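Local coordinates for inner membrane lipoprotein (Salmonella enterica subsp. enterica serovar typhimurium str. lt2, PDB 4C47) that is required for proper surface display of the trimeric autotransporter adhesin SadA and assists in its biogenesis as a homotrimeric lipoprotein of the inner membrane, at the interface of chains A and B. Residues are numbered along the deposited sequence; one frame, centred on the assembly and turned at random. Chains: chain A/B, Inner membrane lipoprotein.

The interface of chains A and B. Residues chain A 36, 39, 43; chain B 35, 38.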
ATOM      1  N   GLU A  36     -35.794 -10.673  11.626  1.00 53.82           N
ATOM      2  CA  GLU A  36     -36.007 -10.440  10.206  1.00 61.48           C
ATOM      3  C   GLU A  36     -35.373  -9.110   9.811  1.00 62.09           C
ATOM      4  O   GLU A  36     -34.583  -9.040   8.853  1.00 60.67           O
ATOM      5  CB  GLU A  36     -37.502 -10.435   9.885  1.00 69.15           C
ATOM      6  CG  GLU A  36     -37.820 -10.333   8.408  1.00 78.09           C
ATOM      7  CD  GLU A  36     -37.336 -11.537   7.630  1.00 97.97           C
ATOM      8  OE1 GLU A  36     -37.832 -12.653   7.892  1.00109.65           O
ATOM      9  OE2 GLU A  36     -36.451 -11.368   6.764  1.00104.19           O
ATOM     10  N   ILE A  39     -31.597  -9.234   9.841  1.00 56.92           N
ATOM     11  CA  ILE A  39     -31.102 -10.007   8.706  1.00 57.44           C
ATOM     12  C   ILE A  39     -31.113  -9.178   7.421  1.00 58.27           C
ATOM     13  O   ILE A  39     -30.141  -9.193   6.657  1.00 59.34           O
ATOM     14  CB  ILE A  39     -31.894 -11.316   8.529  1.00 56.23           C
ATOM     15  CG1 ILE A  39     -31.526 -12.301   9.641  1.00 55.06           C
ATOM     16  CG2 ILE A  39     -31.615 -11.937   7.171  1.00 54.90           C
ATOM     17  CD1 ILE A  39     -32.438 -13.495   9.717  1.00 70.48           C
ATOM     18  N   GLU A  43     -27.795  -8.220   5.212  1.00 55.28           N
ATOM     19  CA  GLU A  43     -27.644  -8.560   3.800  1.00 58.51           C
ATOM     20  C   GLU A  43     -27.254  -7.341   2.962  1.00 52.97           C
ATOM     21  O   GLU A  43     -26.304  -7.398   2.153  1.00 55.08           O
ATOM     22  CB  GLU A  43     -28.914  -9.225   3.258  1.00 60.42           C
ATOM     23  CG  GLU A  43     -29.106 -10.652   3.754  1.00 67.79           C
ATOM     24  CD  GLU A  43     -30.463 -11.230   3.399  1.00 77.89           C
ATOM     25  OE1 GLU A  43     -31.370 -10.450   3.038  1.00 83.41           O
ATOM     26  OE2 GLU A  43     -30.620 -12.468   3.481  1.00 79.10           O
TER
ATOM     27  N   GLN B  35     -34.990 -18.116   7.795  1.00 60.33           N
ATOM     28  CA  GLN B  35     -33.957 -17.361   8.494  1.00 61.52           C
ATOM     29  C   GLN B  35     -32.675 -18.164   8.649  1.00 61.23           C
ATOM     30  O   GLN B  35     -31.584 -17.631   8.464  1.00 71.22           O
ATOM     31  CB  GLN B  35     -34.456 -16.885   9.859  1.00 60.06           C
ATOM     32  CG  GLN B  35     -35.467 -15.761   9.796  1.00 68.39           C
ATOM     33  CD  GLN B  35     -35.743 -15.155  11.159  1.00 79.58           C
ATOM     34  OE1 GLN B  35     -36.717 -14.421  11.338  1.00 85.15           O
ATOM     35  NE2 GLN B  35     -34.883 -15.458  12.129  1.00 74.72           N
ATOM     36  N   LYS B  38     -30.823 -18.122   5.277  1.00 58.39           N
ATOM     37  CA  LYS B  38     -30.212 -16.812   5.033  1.00 61.19           C
ATOM     38  C   LYS B  38     -28.969 -16.589   5.897  1.00 64.28           C
ATOM     39  O   LYS B  38     -27.937 -16.086   5.420  1.00 74.98           O
ATOM     40  CB  LYS B  38     -31.220 -15.683   5.255  1.00 55.42           C
ATOM     41  CG  LYS B  38     -32.394 -15.699   4.289  1.00 63.32           C
ATOM     42  CD  LYS B  38     -33.326 -14.525   4.549  1.00 70.45           C
ATOM     43  CE  LYS B  38     -34.589 -14.618   3.708  1.00 82.15           C
ATOM     44  NZ  LYS B  38     -35.499 -13.468   3.963  1.00 86.67           N
TER
HETATM   45  O   HOH W   1     -28.582 -14.305   3.098  1.00 67.36           O
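A:Glu43 OE2, a carboxylate oxygen, meets B:Lys38 in two ways. A water molecule 2.8 Å from this A:Glu43 OE2 lies 3.0 Å from the backbone carbonyl O of B:Lys38, and so links the side chain of one helix to the main chain of the other. The same oxygen also rests against the aliphatic stem of the lysine, with A:Glu43 OE2 3.6 Å from B:Lys38 CD. The two side chains cross at about a right angle.

B:Lys38 does not end at A:Glu43. Its chain is extended beyond CG, with chi2, chi3 and chi4 all near 180°, and spans from A:Glu43 to A:Glu36. There B:Lys38 NZ forms a salt bridge with A:Glu36 OE2, a loose one at 3.6 Å. The glutamate bends at chi2 (64°), which swings its carboxylate toward the lysine. The second carboxylate, on A:Glu43, stays 5.0 Å away, measured from A:Glu43 OE2 to B:Lys38 NZ. It may still add to the negative field around the ammonium group.

A:Ile39 supplies apolar contacts through both of its branches. A:Ile39 CD1 packs against the methylene groups of B:Gln35, 3.8 Å from B:Gln35 CG. A:Ile39 CG2 comes to 4.1 Å from B:Lys38 CD, and here the side chains run nearly perpendicular. The amide of B:Gln35 also lies against A:Ile39 CD1 and turns its oxygen OE1 toward A:Glu36, without a bond between the two side chains. The amide and carboxylate planes are nearly perpendicular, 84° apart.

All five residues belong to the long helix 8-71 in each of two subunits. Chains A and B run parallel in the N-terminal coiled coil that holds the homotrimer together. The patch lies near the middle of this stalk, well before the separate C-terminal beta-sandwich domains.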